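Local coordinates for tail spike protein gp49 (Pseudomonas phage LKA1, PDB 4RU4) that cleaves the O-specific polysaccharide of Pseudomonas as a lyase mounted on the phage tail, probably helping the virus through the host envelope, at residues G369-S374 / C387-T392; T392-P397 / P432-S437; G464-V469 / G491-I496. One frame throughout, in Å; residues are numbered along the deposited sequence.

Interaction 1 (G369-S374 / C387-T392); sequences GWIVIS and CTLYTT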
# COMPACT_ATOMS: atom_id res chain seq x y z
N GLY B 369 19.73 18.08 -0.09
CA GLY B 369 18.43 18.73 -0.03
C GLY B 369 17.39 18.11 -0.95
O GLY B 369 16.19 18.38 -0.82
N TRP B 370 17.84 17.30 -1.89
CA TRP B 370 16.93 16.57 -2.77
C TRP B 370 16.36 15.36 -2.01
O TRP B 370 16.87 15.01 -0.94
CB TRP B 370 17.64 16.12 -4.05
CG TRP B 370 18.98 15.44 -3.80
CD1 TRP B 370 20.23 16.03 -3.85
CD2 TRP B 370 19.21 14.06 -3.47
NE1 TRP B 370 21.21 15.09 -3.57
CE2 TRP B 370 20.61 13.88 -3.32
CE3 TRP B 370 18.36 12.96 -3.26
CZ2 TRP B 370 21.19 12.65 -3.01
CZ3 TRP B 370 18.93 11.73 -2.94
CH2 TRP B 370 20.33 11.58 -2.82
N ILE B 371 15.30 14.76 -2.55
CA ILE B 371 14.67 13.62 -1.89
C ILE B 371 14.72 12.36 -2.76
O ILE B 371 14.98 11.26 -2.27
CB ILE B 371 13.19 13.93 -1.54
CG1 ILE B 371 13.11 15.15 -0.62
CG2 ILE B 371 12.50 12.71 -0.86
CD1 ILE B 371 11.68 15.62 -0.37
N VAL B 372 14.48 12.53 -4.06
CA VAL B 372 14.59 11.42 -4.98
C VAL B 372 15.56 11.84 -6.06
O VAL B 372 15.37 12.88 -6.67
CB VAL B 372 13.23 11.07 -5.65
CG1 VAL B 372 13.46 9.99 -6.71
CG2 VAL B 372 12.22 10.61 -4.56
N ILE B 373 16.62 11.06 -6.27
CA ILE B 373 17.64 11.37 -7.29
C ILE B 373 17.71 10.25 -8.34
O ILE B 373 17.40 9.09 -8.06
CB ILE B 373 19.03 11.64 -6.63
CG1 ILE B 373 20.01 12.26 -7.65
CG2 ILE B 373 19.62 10.35 -6.02
CD1 ILE B 373 21.18 13.00 -7.02
N SER B 374 18.10 10.58 -9.57
CA SER B 374 18.15 9.54 -10.59
C SER B 374 19.59 9.27 -11.04
O SER B 374 20.46 10.10 -10.86
CB SER B 374 17.31 9.95 -11.80
OG SER B 374 16.00 10.32 -11.41
N CYS B 387 3.44 9.12 -2.32
CA CYS B 387 4.46 9.21 -1.28
C CYS B 387 4.36 10.50 -0.47
O CYS B 387 3.87 11.53 -0.94
CB CYS B 387 5.86 9.07 -1.88
SG CYS B 387 6.17 7.39 -2.58
N THR B 388 4.87 10.42 0.75
CA THR B 388 4.97 11.59 1.60
C THR B 388 6.44 11.98 1.62
O THR B 388 7.29 11.17 2.02
CB THR B 388 4.48 11.23 3.01
OG1 THR B 388 3.08 10.91 2.96
CG2 THR B 388 4.73 12.41 3.99
N LEU B 389 6.76 13.18 1.13
CA LEU B 389 8.15 13.58 0.93
C LEU B 389 8.45 14.81 1.81
O LEU B 389 7.63 15.72 1.91
CB LEU B 389 8.41 13.93 -0.54
CG LEU B 389 7.94 12.90 -1.57
CD1 LEU B 389 8.12 13.49 -2.97
CD2 LEU B 389 8.73 11.60 -1.44
N TYR B 390 9.61 14.83 2.47
CA TYR B 390 9.98 16.01 3.27
C TYR B 390 11.44 16.35 3.12
O TYR B 390 12.30 15.48 3.29
CB TYR B 390 9.67 15.80 4.77
CG TYR B 390 10.07 16.97 5.67
CD1 TYR B 390 9.86 18.30 5.29
CD2 TYR B 390 10.67 16.74 6.91
CE1 TYR B 390 10.22 19.35 6.12
CE2 TYR B 390 11.02 17.79 7.74
CZ TYR B 390 10.80 19.09 7.34
OH TYR B 390 11.16 20.14 8.16
N THR B 391 11.73 17.62 2.83
CA THR B 391 13.11 18.09 2.86
C THR B 391 13.26 19.33 3.73
O THR B 391 12.40 20.22 3.73
CB THR B 391 13.75 18.35 1.47
OG1 THR B 391 15.03 18.94 1.67
CG2 THR B 391 12.91 19.28 0.65
N THR B 392 14.33 19.35 4.51
CA THR B 392 14.66 20.50 5.36
C THR B 392 15.62 21.45 4.63
O THR B 392 16.01 22.49 5.17
CB THR B 392 15.40 20.04 6.66
OG1 THR B 392 16.55 19.27 6.30
CG2 THR B 392 14.49 19.20 7.57
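Thr-391 and Ile-371 owe their meeting to two extended torsions: OG1 of Thr-391 stands anti to its own backbone N (chi1 173°), which points the hydroxyl at Gly-369, while CD1 of Ile-371 is anti to CA (chi2 173°), which carries a methyl forward to segment 387-392. The hydroxyl donates to the carbonyl of Gly-369, with Thr-391 OG1 and Gly-369 O 2.8 Å apart and the donor tilted 27° from the carbonyl plane. The same oxygen accepts from the backbone N of Gly-393, two residues on, in the manner of an ST turn. Two bonds therefore fix its rotation.

Beside this polar pair lies an apolar one. Ile-371 CD1 rests on the backbone as much as on side chains, coming within 3.6 Å of Tyr-390 C. It also touches the start of the leucine side chain, 3.7 Å from Leu-389 CB. The other branch, Ile-371 CG2, meets the leucine tip at 4.0 Å from Leu-389 CD2, and Ile-371 CG1 lies 3.9 Å from Thr-391 CB. Ile-363 touches both Ile-371 and Leu-389, while Leu-429 packs on Leu-389 from the following coil, so the contact forms part of the interior of a pectin lyase-like parallel beta-helix, joining the start of strand 372-377 to strand 388-390.

Gly-369 has a positive phi that suits glycine, and it follows directly on the calcium ligand Gly-368. The chemistry thus implies a division of labour: methyl groups fill the interior, and one hydroxyl, held by two hydrogen bonds, satisfies a buried carbonyl close to the metal.

Interaction 2 (T392-P397 / P432-S437); sequences TGDPQP and PSLSTS. With CA (calcium ion), chain C.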
# COMPACT_ATOMS: atom_id res chain seq x y z
N THR B 392 14.33 19.35 4.51
CA THR B 392 14.66 20.50 5.36
C THR B 392 15.62 21.45 4.63
O THR B 392 16.01 22.49 5.17
CB THR B 392 15.40 20.04 6.66
OG1 THR B 392 16.55 19.27 6.30
CG2 THR B 392 14.49 19.20 7.57
N GLY B 393 16.01 21.09 3.41
CA GLY B 393 17.02 21.86 2.69
C GLY B 393 16.55 22.40 1.36
O GLY B 393 15.36 22.59 1.13
N ASP B 394 17.50 22.60 0.45
CA ASP B 394 17.22 23.18 -0.85
C ASP B 394 18.30 22.70 -1.80
O ASP B 394 19.45 23.11 -1.66
CB ASP B 394 17.30 24.72 -0.74
CG ASP B 394 17.09 25.43 -2.07
OD1 ASP B 394 16.80 24.77 -3.10
OD2 ASP B 394 17.20 26.68 -2.07
N PRO B 395 17.93 21.84 -2.77
CA PRO B 395 18.93 21.27 -3.69
C PRO B 395 19.30 22.19 -4.86
O PRO B 395 20.26 21.89 -5.59
CB PRO B 395 18.25 19.99 -4.20
CG PRO B 395 16.75 20.36 -4.21
CD PRO B 395 16.59 21.27 -2.97
N GLN B 396 18.57 23.29 -5.05
CA GLN B 396 18.87 24.17 -6.19
C GLN B 396 20.30 24.75 -6.26
O GLN B 396 20.85 24.86 -7.36
CB GLN B 396 17.81 25.28 -6.34
CG GLN B 396 17.95 26.07 -7.65
CD GLN B 396 18.97 27.19 -7.53
OE1 GLN B 396 19.23 27.69 -6.42
NE2 GLN B 396 19.61 27.55 -8.65
N PRO B 397 20.90 25.12 -5.11
CA PRO B 397 22.28 25.62 -5.24
C PRO B 397 23.24 24.57 -5.80
O PRO B 397 24.20 24.94 -6.47
CB PRO B 397 22.66 26.02 -3.80
CG PRO B 397 21.34 26.51 -3.25
CD PRO B 397 20.34 25.44 -3.78
N PRO B 432 9.96 23.58 3.36
CA PRO B 432 9.78 24.96 3.85
C PRO B 432 10.93 25.87 3.53
O PRO B 432 10.78 27.10 3.66
CB PRO B 432 9.74 24.79 5.38
CG PRO B 432 9.54 23.31 5.63
CD PRO B 432 10.15 22.61 4.45
N SER B 433 12.08 25.32 3.15
CA SER B 433 13.29 26.15 3.08
C SER B 433 13.87 26.28 1.68
O SER B 433 15.07 26.42 1.51
CB SER B 433 14.37 25.66 4.06
OG SER B 433 13.81 25.56 5.37
N LEU B 434 13.00 26.25 0.67
CA LEU B 434 13.45 26.49 -0.71
C LEU B 434 13.53 28.00 -0.98
O LEU B 434 13.05 28.81 -0.17
CB LEU B 434 12.49 25.83 -1.72
CG LEU B 434 12.22 24.33 -1.58
CD1 LEU B 434 11.25 23.88 -2.71
CD2 LEU B 434 13.52 23.49 -1.59
N SER B 435 14.12 28.38 -2.11
CA SER B 435 14.14 29.80 -2.52
C SER B 435 13.24 30.04 -3.73
O SER B 435 12.65 29.10 -4.28
CB SER B 435 15.56 30.28 -2.85
OG SER B 435 15.91 29.90 -4.17
N THR B 436 13.16 31.31 -4.15
CA THR B 436 12.40 31.64 -5.34
C THR B 436 13.10 31.17 -6.60
O THR B 436 12.58 31.37 -7.69
CB THR B 436 12.14 33.15 -5.45
OG1 THR B 436 13.40 33.83 -5.41
CG2 THR B 436 11.29 33.61 -4.28
N SER B 437 14.29 30.59 -6.46
CA SER B 437 14.99 29.96 -7.61
C SER B 437 14.84 28.42 -7.64
O SER B 437 15.20 27.78 -8.62
CB SER B 437 16.47 30.36 -7.65
OG SER B 437 16.65 31.77 -7.78
CA CA C . 21.44 22.04 -0.59
O HOH W 1 12.97 22.73 2.47
O HOH W 2 17.88 28.33 -4.03
O HOH W 3 17.42 28.15 0.21
O HOH W 4 20.17 22.05 1.52
O HOH W 5 22.50 22.22 -2.83
O HOH W 6 23.35 21.26 0.89
O HOH W 7 22.03 24.30 -0.17
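Asp-394 and Leu-434 meet where two loops run side by side, the end-to-end directions of their touching parts, 392-396 and 433-437, 11° apart. Leu-434 CD2 lies 3.4 Å from Gly-393 O and makes the apolar contact with Pro-395 CD at 4.0 Å. Farther along, Gln-396 CG lies against Ser-437 O at 3.4 Å.

Direct polar bonds between the loops are replaced by water. One water joins Gly-393 O to Ser-433 N. Two others donate to Asp-394 OD2: the first also reaches Gln-396 OE1 and accepts from Ser-435 OG, the second reaches Ser-433 O.

The next shell holds the carboxylate still. Asp-394 OD1 accepts from the backbone N of Gln-396 at 3.0 Å, an Asx turn in which the donor lies 49° out of the carboxylate plane, and it is also bonded to Ser-438 OG. The backbone, not the carboxylate, serves the metal: Asp-394 O binds calcium at 2.5 Å, with Gly-368 O and four waters as the other ligands.

Both loops leave parallel neighbours of the beta-helix, strands 388-390 and 428-431, and lead to strands 403-405 and 439-446; Leu-434 packs inward on Leu-440 of the latter.

Interaction 3 (G464-V469 / G491-I496); sequences GSLGKV and GLPSGI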
# COMPACT_ATOMS: atom_id res chain seq x y z
N GLY B 464 7.47 27.38 1.65
CA GLY B 464 7.56 28.82 1.86
C GLY B 464 7.74 29.44 0.48
O GLY B 464 6.76 29.68 -0.22
N SER B 465 8.98 29.68 0.08
CA SER B 465 9.24 30.15 -1.28
C SER B 465 9.38 28.97 -2.25
O SER B 465 9.69 27.84 -1.84
CB SER B 465 10.50 31.02 -1.33
OG SER B 465 10.35 32.11 -0.45
N LEU B 466 9.16 29.26 -3.53
CA LEU B 466 9.35 28.29 -4.60
C LEU B 466 9.56 29.10 -5.86
O LEU B 466 8.98 30.18 -6.01
CB LEU B 466 8.13 27.38 -4.75
CG LEU B 466 8.17 26.30 -5.82
CD1 LEU B 466 9.34 25.31 -5.57
CD2 LEU B 466 6.81 25.56 -5.86
N GLY B 467 10.40 28.59 -6.76
CA GLY B 467 10.54 29.17 -8.08
C GLY B 467 9.64 28.51 -9.11
O GLY B 467 8.83 29.19 -9.77
N LYS B 468 9.74 27.19 -9.25
CA LYS B 468 9.10 26.51 -10.39
C LYS B 468 8.65 25.12 -9.99
O LYS B 468 9.23 24.54 -9.07
CB LYS B 468 10.07 26.32 -11.56
CG LYS B 468 11.05 27.46 -11.76
CD LYS B 468 11.85 27.31 -13.06
CE LYS B 468 12.87 28.45 -13.22
NZ LYS B 468 13.74 28.27 -14.42
N VAL B 469 7.66 24.58 -10.71
CA VAL B 469 7.29 23.17 -10.54
C VAL B 469 8.30 22.36 -11.34
O VAL B 469 9.06 21.58 -10.76
CB VAL B 469 5.83 22.87 -10.98
CG1 VAL B 469 5.48 21.38 -10.77
CG2 VAL B 469 4.85 23.76 -10.22
N GLY B 491 -1.43 23.84 -2.95
CA GLY B 491 -0.43 24.53 -2.17
C GLY B 491 0.63 25.35 -2.90
O GLY B 491 1.61 25.74 -2.29
N LEU B 492 0.45 25.57 -4.20
CA LEU B 492 1.40 26.37 -4.96
C LEU B 492 1.21 27.82 -4.57
O LEU B 492 0.06 28.33 -4.56
CB LEU B 492 1.16 26.24 -6.46
CG LEU B 492 1.45 24.87 -7.07
CD1 LEU B 492 1.04 24.85 -8.56
CD2 LEU B 492 2.93 24.50 -6.87
N PRO B 493 2.30 28.52 -4.26
CA PRO B 493 2.14 29.93 -3.94
C PRO B 493 2.12 30.79 -5.21
O PRO B 493 2.54 30.35 -6.29
CB PRO B 493 3.38 30.24 -3.09
CG PRO B 493 4.41 29.34 -3.62
CD PRO B 493 3.69 28.06 -4.07
N SER B 494 1.63 32.02 -5.09
CA SER B 494 1.56 32.89 -6.26
C SER B 494 2.96 33.28 -6.75
O SER B 494 3.92 33.38 -5.97
CB SER B 494 0.71 34.14 -5.96
OG SER B 494 1.34 34.98 -5.01
N GLY B 495 3.08 33.47 -8.06
CA GLY B 495 4.34 33.92 -8.64
C GLY B 495 5.22 32.82 -9.20
O GLY B 495 6.19 33.12 -9.91
N ILE B 496 4.91 31.56 -8.91
CA ILE B 496 5.75 30.46 -9.44
C ILE B 496 5.64 30.29 -10.97
O ILE B 496 4.71 30.79 -11.60
CB ILE B 496 5.53 29.12 -8.66
CG1 ILE B 496 4.15 28.47 -8.88
CG2 ILE B 496 5.76 29.36 -7.14
CD1 ILE B 496 3.92 27.70 -10.22
O HOH W 8 8.35 32.34 -7.70
O HOH W 9 8.60 32.17 -11.07
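Ile-496 presses against the backbone of Leu-466 and Gly-467, and this is the tight part of the contact. Its CG2 lies 3.5 Å from Leu-466 O and 3.9 Å from Leu-466 CB. At the backbone, Ile-496 CA approaches Gly-467 O at 3.3 Å in a CA-H...O contact whose angle at the hydrogen is 124°, well short of straight. CG1 of Ile-496 sits between the backbone N and the carbonyl carbon (chi1 69°), and the branch it begins ends in CD1, 4.0 Å from Val-469 CG2. That valine methyl is shared: Val-469 CG2 is also 3.9 Å from Leu-492 CD2, with the two side chains crossing at about a right angle. Leu-492 CD2 touches the tip of Leu-466 as well, completing an apolar cluster that Leu-440 and Leu-434 extend around Leu-466, and Ile-461 around Leu-492.

Packing slackens toward Gly-464 and Pro-493. Pro-493 CG comes no nearer to Gly-464 O than 4.1 Å, and that glycine lies at the surface. Near Gly-495, water takes over. One water lies 2.8 Å from Leu-466 O, another 2.8 Å from Gly-495 O; the second also neighbours Gly-467 O, and with more acceptors around each water than it has protons, these links cannot all be made at once.

The loop reaches this place through a type II beta turn from Pro-493 to Ile-496, with Gly-495 supplying the positive phi (97°) of its third position. Beyond it the chain enters strand 497-501, which pairs in parallel with strand 468-474. Aliphatic side chains packed beside the corner at Val-469, with a glycine turn facing solvent, fit a late coil of the right-handed parallel beta-helix of pectin lyase-like proteins.

The three contacts follow one another along the beta-helix, and their chemistry changes with depth. Interaction 1 is largely interior and combines methyl packing with a single direct hydrogen bond; interaction 3 is also mostly buried but depends on aliphatic contacts, with water at its margin. Interaction 2, between them, is the most exposed of the three, and water mediates its polar links. Thr-392 belongs to both interactions 1 and 2, and Pro-395 packs on Trp-370 and Gly-369 beside the calcium. Leu-434 passes the packing on to Leu-466 and Ser-465 of interaction 3. Interactions 1 and 3 do not touch, yet both reach the same six-stranded parallel sheet.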